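Local coordinates for conjugal transfer protein (Escherichia coli, PDB 5I97) that probably serves as a VirB8-type inner-membrane component of the type IV secretion channel that transfers plasmid DNA during conjugation, at residues Glu28-Trp33 / Met130-Lys135; Lys91-Ile96 / Arg107-Arg112; Val103-Phe108 / Arg125-Met130. All blocks are in the same frame, centred on the assembly; numbering follows the deposited sequence.

Contact 1 of 3, residues Glu28-Trp33 / Met130-Lys135; sequences EIDKFW and MGYEYK
Both carboxylate oxygens of Asp30 are gripped by tyrosine hydroxyls from strand 124-134. The Tyr134 hydroxyl donates from OH to Asp30 OD1 at 2.7 Å, and the Tyr132 hydroxyl donates from OH to Asp30 OD2 at 2.8 Å. Each hydroxyl meets its oxygen from above the carboxylate plane. The two rings are turned very differently: the Tyr134 ring lies 30° from the carboxylate plane, whereas that of Tyr132 stands 78° from it, its side chain crossing Asp30 at about a right angle. Tyr132 and Tyr134 are two residues apart and leave the strand on the same side, an even spacing suited to holding one short acid between two long phenols. Each oxygen has a further donor just ahead of the helix: the backbone N of Tyr25 for OD1 and the hydroxyl of Ser24 for OD2. A buried carboxylate with four such donors is well compensated and would be expected to stay ionised.

One helical turn on, Trp33 extends the contact. CD1 of the Trp33 indole lies 3.4 Å from Tyr134 OH. The Tyr134 edge is directed at the face of the five-membered ring in an offset edge-to-face pair, planes at 80°. Phe151 of strand 151-160 meets the rings of Trp33 and Tyr134. The contact pins the first turns of helix 27-42 to the end of a strand in the antiparallel sheet, the helix-on-sheet packing characteristic of the NTF2-like fold of the periplasmic VirB8 domain.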
loop_
_atom_site.group_PDB
_atom_site.type_symbol
_atom_site.label_atom_id
_atom_site.label_comp_id
_atom_site.label_asym_id
_atom_site.label_seq_id
_atom_site.Cartn_x
_atom_site.Cartn_y
_atom_site.Cartn_z
ATOM N N GLU A 28 5.031 -16.047 21.129
ATOM C CA GLU A 28 4.533 -14.809 20.567
ATOM C C GLU A 28 5.622 -13.780 20.319
ATOM O O GLU A 28 5.612 -13.089 19.292
ATOM C CB GLU A 28 3.471 -14.216 21.489
ATOM C CG GLU A 28 2.277 -15.130 21.725
ATOM C CD GLU A 28 2.524 -16.164 22.815
ATOM O OE1 GLU A 28 3.442 -15.976 23.644
ATOM O OE2 GLU A 28 1.791 -17.172 22.840
ATOM N N ILE A 29 6.571 -13.707 21.245
ATOM C CA ILE A 29 7.680 -12.780 21.137
ATOM C C ILE A 29 8.691 -13.232 20.090
ATOM O O ILE A 29 9.157 -12.419 19.293
ATOM C CB ILE A 29 8.382 -12.599 22.487
ATOM C CG1 ILE A 29 7.395 -12.066 23.527
ATOM C CG2 ILE A 29 9.575 -11.674 22.336
ATOM C CD1 ILE A 29 7.983 -11.918 24.921
ATOM N N ASP A 30 9.030 -14.519 20.099
ATOM C CA ASP A 30 9.929 -15.093 19.104
ATOM C C ASP A 30 9.390 -14.838 17.697
ATOM O O ASP A 30 10.116 -14.398 16.817
ATOM C CB ASP A 30 10.099 -16.593 19.306
ATOM C CG ASP A 30 10.999 -16.932 20.461
ATOM O OD1 ASP A 30 11.366 -16.017 21.217
ATOM O OD2 ASP A 30 11.334 -18.124 20.612
ATOM N N LYS A 31 8.104 -15.124 17.509
ATOM C CA LYS A 31 7.466 -14.962 16.221
ATOM C C LYS A 31 7.520 -13.502 15.784
ATOM O O LYS A 31 7.682 -13.210 14.607
ATOM C CB LYS A 31 6.021 -15.469 16.277
ATOM C CG LYS A 31 5.223 -15.240 15.007
ATOM C CD LYS A 31 3.754 -15.592 15.185
ATOM C CE LYS A 31 2.948 -15.245 13.937
ATOM N NZ LYS A 31 1.499 -15.545 14.116
ATOM N N PHE A 32 7.429 -12.581 16.735
ATOM C CA PHE A 32 7.486 -11.168 16.391
ATOM C C PHE A 32 8.818 -10.781 15.761
ATOM O O PHE A 32 8.841 -10.200 14.684
ATOM C CB PHE A 32 7.248 -10.285 17.610
ATOM C CG PHE A 32 7.532 -8.830 17.349
ATOM C CD1 PHE A 32 6.696 -8.081 16.536
ATOM C CD2 PHE A 32 8.670 -8.227 17.867
ATOM C CE1 PHE A 32 6.965 -6.754 16.279
ATOM C CE2 PHE A 32 8.951 -6.899 17.607
ATOM C CZ PHE A 32 8.098 -6.159 16.815
ATOM N N TRP A 33 9.917 -11.088 16.440
ATOM C CA TRP A 33 11.237 -10.721 15.950
ATOM C C TRP A 33 11.585 -11.475 14.678
ATOM O O TRP A 33 12.178 -10.908 13.770
ATOM C CB TRP A 33 12.312 -10.972 17.015
ATOM C CG TRP A 33 12.089 -10.170 18.246
ATOM C CD1 TRP A 33 11.680 -10.634 19.456
ATOM C CD2 TRP A 33 12.252 -8.751 18.393
ATOM N NE1 TRP A 33 11.574 -9.598 20.345
ATOM C CE2 TRP A 33 11.921 -8.430 19.718
ATOM C CE3 TRP A 33 12.647 -7.725 17.531
ATOM C CZ2 TRP A 33 11.977 -7.125 20.207
ATOM C CZ3 TRP A 33 12.697 -6.433 18.016
ATOM C CH2 TRP A 33 12.367 -6.145 19.339
ATOM N N MET A 130 15.498 -20.529 9.699
ATOM C CA MET A 130 16.264 -19.571 10.478
ATOM C C MET A 130 16.767 -20.157 11.784
ATOM O O MET A 130 16.078 -20.940 12.428
ATOM C CB MET A 130 15.404 -18.343 10.765
ATOM C CG MET A 130 14.616 -17.850 9.566
ATOM S SD MET A 130 13.522 -16.496 9.986
ATOM C CE MET A 130 14.684 -15.298 10.637
ATOM N N GLY A 131 17.974 -19.768 12.173
ATOM C CA GLY A 131 18.478 -20.050 13.503
ATOM C C GLY A 131 18.473 -18.748 14.276
ATOM O O GLY A 131 18.791 -17.706 13.716
ATOM N N TYR A 132 18.057 -18.779 15.535
ATOM C CA TYR A 132 18.006 -17.560 16.322
ATOM C C TYR A 132 18.321 -17.780 17.804
ATOM O O TYR A 132 18.390 -18.909 18.287
ATOM C CB TYR A 132 16.641 -16.896 16.177
ATOM C CG TYR A 132 15.515 -17.651 16.825
ATOM C CD1 TYR A 132 14.896 -18.698 16.171
ATOM C CD2 TYR A 132 15.072 -17.322 18.099
ATOM C CE1 TYR A 132 13.871 -19.395 16.763
ATOM C CE2 TYR A 132 14.054 -18.007 18.694
ATOM C CZ TYR A 132 13.454 -19.042 18.027
ATOM O OH TYR A 132 12.421 -19.733 18.622
ATOM N N GLU A 133 18.664 -16.678 18.464
ATOM C CA GLU A 133 19.014 -16.660 19.880
ATOM C C GLU A 133 18.932 -15.224 20.388
ATOM O O GLU A 133 18.899 -14.287 19.590
ATOM C CB GLU A 133 20.421 -17.219 20.095
ATOM C CG GLU A 133 21.515 -16.436 19.388
ATOM C CD GLU A 133 22.900 -16.975 19.684
ATOM O OE1 GLU A 133 23.017 -18.175 20.009
ATOM O OE2 GLU A 133 23.873 -16.197 19.591
ATOM N N TYR A 134 18.910 -15.039 21.705
ATOM C CA TYR A 134 18.966 -13.696 22.255
ATOM C C TYR A 134 20.284 -13.537 22.999
ATOM O O TYR A 134 20.696 -14.429 23.734
ATOM C CB TYR A 134 17.771 -13.420 23.152
ATOM C CG TYR A 134 16.423 -13.484 22.458
ATOM C CD1 TYR A 134 15.812 -14.701 22.193
ATOM C CD2 TYR A 134 15.735 -12.329 22.129
ATOM C CE1 TYR A 134 14.571 -14.762 21.595
ATOM C CE2 TYR A 134 14.493 -12.381 21.530
ATOM C CZ TYR A 134 13.911 -13.603 21.272
ATOM O OH TYR A 134 12.671 -13.674 20.676
ATOM N N LYS A 135 20.956 -12.412 22.785
ATOM C CA LYS A 135 22.213 -12.121 23.460
ATOM C C LYS A 135 22.237 -10.747 24.088
ATOM O O LYS A 135 21.971 -9.749 23.427
ATOM C CB LYS A 135 23.386 -12.222 22.483
ATOM C CG LYS A 135 23.686 -13.601 21.948
ATOM C CD LYS A 135 24.327 -14.472 23.018
ATOM C CE LYS A 135 24.758 -15.823 22.466
ATOM N NZ LYS A 135 25.285 -16.726 23.530
#

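Contact 2 of 3, residues Lys91-Ile96 / Arg107-Arg112; sequences KINSVI and RFTTVR
Asn93 and Thr109 reach for each other obliquely across two antiparallel strands. Thr109 OG1 lies anti to its carbonyl carbon (chi1 -67°) and donates to Asn93 OD1 at 2.9 Å, in the plane of the amide and on a lone pair. The short, polar side chains suit a partly exposed place where the strands fall out of step: Asn93 and Ser94 both face Arg107, forming a classic beta bulge. Arg107 O accepts from both, at 2.7 Å from Asn93 N and 3.2 Å from Ser94 N.

Beyond the bulge, the extended Arg107 chain runs past Ser94, whose OG is 3.5 Å from Arg107 CB and sits near the guanidinium plane at its edge. A water bonded to Ser94 OG also lies in that plane and accepts a weak bond from Arg107 NH1. Ile96 CD1 approaches Arg107 NH1 obliquely at 4.1 Å. On the other face, Ile92 CD1 touches Phe108 CB, an apolar pairing beneath helix 27-42, whose Thr35 and Val38 meet Ile92.

The polar bonds of Asn93, Ser94, Arg107 and Thr109 thus lie on one face and the Ile92-Phe108 pairing on the other, while the backbone donors at the bulge converge on a single carbonyl, keeping both N-H groups satisfied despite the extra residue.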
loop_
_atom_site.group_PDB
_atom_site.type_symbol
_atom_site.label_atom_id
_atom_site.label_comp_id
_atom_site.label_asym_id
_atom_site.label_seq_id
_atom_site.Cartn_x
_atom_site.Cartn_y
_atom_site.Cartn_z
ATOM N N LYS A 91 4.606 -10.676 2.602
ATOM C CA LYS A 91 3.473 -11.249 3.318
ATOM C C LYS A 91 3.902 -12.518 4.049
ATOM O O LYS A 91 4.306 -13.486 3.413
ATOM C CB LYS A 91 2.325 -11.563 2.352
ATOM C CG LYS A 91 1.033 -11.977 3.025
ATOM C CD LYS A 91 0.590 -11.005 4.099
ATOM C CE LYS A 91 -0.836 -11.310 4.507
ATOM N NZ LYS A 91 -0.945 -12.732 4.921
ATOM N N ILE A 92 3.852 -12.502 5.377
ATOM C CA ILE A 92 4.128 -13.707 6.156
ATOM C C ILE A 92 2.923 -14.642 6.107
ATOM O O ILE A 92 1.816 -14.236 6.442
ATOM C CB ILE A 92 4.459 -13.373 7.626
ATOM C CG1 ILE A 92 5.629 -12.387 7.706
ATOM C CG2 ILE A 92 4.784 -14.637 8.408
ATOM C CD1 ILE A 92 6.947 -12.941 7.224
ATOM N N ASN A 93 3.137 -15.893 5.723
ATOM C CA ASN A 93 2.028 -16.838 5.596
ATOM C C ASN A 93 1.905 -17.799 6.788
ATOM O O ASN A 93 0.800 -18.135 7.210
ATOM C CB ASN A 93 2.163 -17.641 4.303
ATOM C CG ASN A 93 2.202 -16.752 3.059
ATOM O OD1 ASN A 93 3.093 -16.881 2.219
ATOM N ND2 ASN A 93 1.249 -15.836 2.953
ATOM N N SER A 94 3.039 -18.268 7.303
ATOM C CA SER A 94 3.028 -19.166 8.454
ATOM C C SER A 94 4.388 -19.178 9.131
ATOM O O SER A 94 5.412 -18.964 8.479
ATOM C CB SER A 94 2.626 -20.588 8.039
ATOM O OG SER A 94 3.597 -21.176 7.194
ATOM N N VAL A 95 4.387 -19.432 10.438
ATOM C CA VAL A 95 5.613 -19.525 11.227
ATOM C C VAL A 95 5.598 -20.764 12.100
ATOM O O VAL A 95 4.696 -20.945 12.906
ATOM C CB VAL A 95 5.803 -18.294 12.131
ATOM C CG1 VAL A 95 7.075 -18.427 12.961
ATOM C CG2 VAL A 95 5.830 -17.020 11.300
ATOM N N ILE A 96 6.595 -21.622 11.938
ATOM C CA ILE A 96 6.702 -22.803 12.771
ATOM C C ILE A 96 7.937 -22.696 13.656
ATOM O O ILE A 96 9.051 -22.599 13.153
ATOM C CB ILE A 96 6.775 -24.083 11.927
ATOM C CG1 ILE A 96 5.538 -24.187 11.033
ATOM C CG2 ILE A 96 6.873 -25.318 12.818
ATOM C CD1 ILE A 96 5.552 -25.380 10.119
ATOM N N ARG A 107 7.180 -19.290 6.143
ATOM C CA ARG A 107 6.714 -19.261 4.768
ATOM C C ARG A 107 6.137 -17.904 4.443
ATOM O O ARG A 107 5.249 -17.409 5.139
ATOM C CB ARG A 107 5.685 -20.358 4.540
ATOM C CG ARG A 107 6.306 -21.726 4.578
ATOM C CD ARG A 107 5.327 -22.809 4.209
ATOM N NE ARG A 107 6.010 -24.089 4.023
ATOM C CZ ARG A 107 6.490 -24.844 5.005
ATOM N NH1 ARG A 107 6.399 -24.447 6.267
ATOM N NH2 ARG A 107 7.087 -25.992 4.717
ATOM N N PHE A 108 6.639 -17.307 3.368
ATOM C CA PHE A 108 6.248 -15.952 3.052
ATOM C C PHE A 108 6.139 -15.686 1.557
ATOM O O PHE A 108 6.673 -16.412 0.721
ATOM C CB PHE A 108 7.236 -14.967 3.710
ATOM C CG PHE A 108 8.642 -15.035 3.169
ATOM C CD1 PHE A 108 9.499 -16.051 3.547
ATOM C CD2 PHE A 108 9.132 -14.040 2.339
ATOM C CE1 PHE A 108 10.784 -16.103 3.063
ATOM C CE2 PHE A 108 10.428 -14.084 1.874
ATOM C CZ PHE A 108 11.248 -15.115 2.229
ATOM N N THR A 109 5.441 -14.608 1.243
ATOM C CA THR A 109 5.166 -14.234 -0.123
ATOM C C THR A 109 5.677 -12.836 -0.398
ATOM O O THR A 109 5.466 -11.924 0.396
ATOM C CB THR A 109 3.666 -14.303 -0.421
ATOM O OG1 THR A 109 3.254 -15.670 -0.370
ATOM C CG2 THR A 109 3.360 -13.752 -1.811
ATOM N N THR A 110 6.366 -12.683 -1.517
ATOM C CA THR A 110 6.808 -11.368 -1.955
ATOM C C THR A 110 6.023 -10.922 -3.185
ATOM O O THR A 110 5.728 -11.716 -4.075
ATOM C CB THR A 110 8.319 -11.344 -2.263
ATOM O OG1 THR A 110 8.645 -12.396 -3.174
ATOM C CG2 THR A 110 9.110 -11.540 -0.987
ATOM N N VAL A 111 5.671 -9.644 -3.205
ATOM C CA VAL A 111 5.049 -9.033 -4.372
ATOM C C VAL A 111 5.928 -7.882 -4.839
ATOM O O VAL A 111 6.051 -6.866 -4.160
ATOM C CB VAL A 111 3.631 -8.510 -4.075
ATOM C CG1 VAL A 111 3.079 -7.765 -5.285
ATOM C CG2 VAL A 111 2.708 -9.653 -3.692
ATOM N N ARG A 112 6.579 -8.067 -5.978
ATOM C CA ARG A 112 7.461 -7.030 -6.507
ATOM C C ARG A 112 6.703 -6.097 -7.441
ATOM O O ARG A 112 5.868 -6.541 -8.236
ATOM C CB ARG A 112 8.651 -7.657 -7.224
ATOM C CG ARG A 112 9.568 -6.684 -7.921
ATOM C CD ARG A 112 10.750 -7.433 -8.457
ATOM N NE ARG A 112 11.662 -6.558 -9.167
ATOM C CZ ARG A 112 11.696 -6.437 -10.488
ATOM N NH1 ARG A 112 10.858 -7.138 -11.233
ATOM N NH2 ARG A 112 12.564 -5.611 -11.052
HETATM O O HOH W 1 6.271 -22.470 7.864
#

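Contact 3 of 3, residues Val103-Phe108 / Arg125-Met130; sequences VATIRF and RWIAIM
Trp126 packs against Phe108 in the antiparallel beta hairpin of strands 103-114 and 124-134, part of the curved sheet of the VirB8 domain. From the Trp126 backbone the side chain can be followed outward. CB sits over one face of the Phe108 ring, offset toward the rim and 3.8 Å from its centroid, a CH-pi contact. CG is 3.9 Å from Phe108 CZ, and CD1 lies 3.7 Å from Phe108 CE2. With the planes at 28°, the five-membered ring and the phenyl form an offset stack. On the pyrrole edge, NE1 is hydrogen-bonded to Thr110 OG1, two residues on from Phe108, so the indole is tethered by its polar edge while its apolar part stacks. Val158 and Pro160 of strand 151-160 also touch it.

Further along the same face, Ala128 CB meets Phe108 CE1; a small methyl fits beside the broad ring. Next, Met130 SD touches Ile106 CD1, near Leu34 and Tyr37 of helix 27-42. The opposite face carries Thr105, Arg107, Ile127 and Ile129. There beta-branched residues, suited to extended strands, lie side by side, and Arg107 runs alongside Ile127.

Six backbone hydrogen bonds join Ala104 with Met130, Ile106 with Ala128 and Phe108 with Trp126, the register unbroken. On the outer face, Thr105 CG2 rests 3.7 Å from Ile127 CG2.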
loop_
_atom_site.group_PDB
_atom_site.type_symbol
_atom_site.label_atom_id
_atom_site.label_comp_id
_atom_site.label_asym_id
_atom_site.label_seq_id
_atom_site.Cartn_x
_atom_site.Cartn_y
_atom_site.Cartn_z
ATOM N N VAL A 103 15.328 -22.717 16.207
ATOM C CA VAL A 103 15.132 -22.918 14.781
ATOM C C VAL A 103 13.688 -22.584 14.439
ATOM O O VAL A 103 12.778 -22.921 15.190
ATOM C CB VAL A 103 15.478 -24.356 14.361
ATOM C CG1 VAL A 103 15.073 -24.614 12.939
ATOM C CG2 VAL A 103 16.962 -24.602 14.535
ATOM N N ALA A 104 13.490 -21.867 13.335
ATOM C CA ALA A 104 12.162 -21.472 12.897
ATOM C C ALA A 104 12.022 -21.611 11.387
ATOM O O ALA A 104 12.978 -21.434 10.639
ATOM C CB ALA A 104 11.864 -20.063 13.326
ATOM N N THR A 105 10.820 -21.953 10.953
ATOM C CA THR A 105 10.511 -22.049 9.545
ATOM C C THR A 105 9.446 -21.042 9.194
ATOM O O THR A 105 8.363 -21.059 9.762
ATOM C CB THR A 105 10.022 -23.432 9.177
ATOM O OG1 THR A 105 11.072 -24.370 9.405
ATOM C CG2 THR A 105 9.616 -23.475 7.722
ATOM N N ILE A 106 9.759 -20.143 8.275
ATOM C CA ILE A 106 8.818 -19.098 7.924
ATOM C C ILE A 106 8.465 -19.134 6.436
ATOM O O ILE A 106 9.332 -19.008 5.573
ATOM C CB ILE A 106 9.373 -17.718 8.309
ATOM C CG1 ILE A 106 9.517 -17.645 9.832
ATOM C CG2 ILE A 106 8.485 -16.605 7.784
ATOM C CD1 ILE A 106 9.864 -16.281 10.363
ATOM N N ARG A 107 7.180 -19.290 6.143
ATOM C CA ARG A 107 6.714 -19.261 4.768
ATOM C C ARG A 107 6.137 -17.904 4.443
ATOM O O ARG A 107 5.249 -17.409 5.139
ATOM C CB ARG A 107 5.685 -20.358 4.540
ATOM C CG ARG A 107 6.306 -21.726 4.578
ATOM C CD ARG A 107 5.327 -22.809 4.209
ATOM N NE ARG A 107 6.010 -24.089 4.023
ATOM C CZ ARG A 107 6.490 -24.844 5.005
ATOM N NH1 ARG A 107 6.399 -24.447 6.267
ATOM N NH2 ARG A 107 7.087 -25.992 4.717
ATOM N N PHE A 108 6.639 -17.307 3.368
ATOM C CA PHE A 108 6.248 -15.952 3.052
ATOM C C PHE A 108 6.139 -15.686 1.557
ATOM O O PHE A 108 6.673 -16.412 0.721
ATOM C CB PHE A 108 7.236 -14.967 3.710
ATOM C CG PHE A 108 8.642 -15.035 3.169
ATOM C CD1 PHE A 108 9.499 -16.051 3.547
ATOM C CD2 PHE A 108 9.132 -14.040 2.339
ATOM C CE1 PHE A 108 10.784 -16.103 3.063
ATOM C CE2 PHE A 108 10.428 -14.084 1.874
ATOM C CZ PHE A 108 11.248 -15.115 2.229
ATOM N N ARG A 125 6.510 -17.394 -3.685
ATOM C CA ARG A 125 6.399 -17.953 -2.336
ATOM C C ARG A 125 7.719 -18.570 -1.905
ATOM O O ARG A 125 8.392 -19.230 -2.699
ATOM C CB ARG A 125 5.275 -18.986 -2.255
ATOM C CG ARG A 125 3.898 -18.364 -2.502
ATOM C CD ARG A 125 2.703 -19.327 -2.335
ATOM N NE ARG A 125 2.262 -19.382 -0.937
ATOM C CZ ARG A 125 0.990 -19.420 -0.544
ATOM N NH1 ARG A 125 0.013 -19.436 -1.440
ATOM N NH2 ARG A 125 0.692 -19.450 0.749
ATOM N N TRP A 126 8.103 -18.336 -0.654
ATOM C CA TRP A 126 9.406 -18.792 -0.176
ATOM C C TRP A 126 9.360 -19.481 1.182
ATOM O O TRP A 126 8.422 -19.303 1.955
ATOM C CB TRP A 126 10.369 -17.614 -0.081
ATOM C CG TRP A 126 10.360 -16.697 -1.248
ATOM C CD1 TRP A 126 9.552 -15.617 -1.431
ATOM C CD2 TRP A 126 11.217 -16.748 -2.391
ATOM N NE1 TRP A 126 9.840 -15.007 -2.613
ATOM C CE2 TRP A 126 10.871 -15.682 -3.224
ATOM C CE3 TRP A 126 12.258 -17.601 -2.780
ATOM C CZ2 TRP A 126 11.504 -15.438 -4.438
ATOM C CZ3 TRP A 126 12.894 -17.359 -3.984
ATOM C CH2 TRP A 126 12.514 -16.288 -4.800
ATOM N N ILE A 127 10.410 -20.233 1.487
ATOM C CA ILE A 127 10.586 -20.804 2.816
ATOM C C ILE A 127 11.893 -20.296 3.415
ATOM O O ILE A 127 12.956 -20.439 2.812
ATOM C CB ILE A 127 10.609 -22.337 2.789
ATOM C CG1 ILE A 127 9.409 -22.878 2.013
ATOM C CG2 ILE A 127 10.629 -22.890 4.199
ATOM C CD1 ILE A 127 9.432 -24.376 1.815
ATOM N N ALA A 128 11.814 -19.715 4.604
ATOM C CA ALA A 128 13.000 -19.265 5.316
ATOM C C ALA A 128 13.281 -20.159 6.523
ATOM O O ALA A 128 12.464 -20.248 7.442
ATOM C CB ALA A 128 12.836 -17.827 5.755
ATOM N N ILE A 129 14.417 -20.851 6.489
ATOM C CA ILE A 129 14.878 -21.640 7.632
ATOM C C ILE A 129 15.860 -20.823 8.463
ATOM O O ILE A 129 16.935 -20.474 7.998
ATOM C CB ILE A 129 15.557 -22.948 7.194
ATOM C CG1 ILE A 129 14.663 -23.733 6.229
ATOM C CG2 ILE A 129 15.952 -23.775 8.411
ATOM C CD1 ILE A 129 13.348 -24.154 6.818
ATOM N N MET A 130 15.498 -20.529 9.699
ATOM C CA MET A 130 16.264 -19.571 10.478
ATOM C C MET A 130 16.767 -20.157 11.784
ATOM O O MET A 130 16.078 -20.940 12.428
ATOM C CB MET A 130 15.404 -18.343 10.765
ATOM C CG MET A 130 14.616 -17.850 9.566
ATOM S SD MET A 130 13.522 -16.496 9.986
ATOM C CE MET A 130 14.684 -15.298 10.637
#

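Contact 1 is the buried one, contact 2 lies at the surface, and contact 3 is partly buried between them. Contacts 2 and 3 are successive hairpins sharing strand 103-114, with centres about 8 Å apart; they meet at Arg107 and Phe108, and Ile96 N probably bonds to Thr105 O across their junction. Contacts 1 and 3 share strand 124-134 through Met130, and Tyr132 CE1 packs 4.0 Å from Ala104 CB. Their chemistry follows their place: charge compensation by hydroxyls where helix meets sheet, bulge and water on an edge strand, and regular pairing with apolar packing in the sheet's interior. Contact 1 adds the helix that covers the sheet formed by the others.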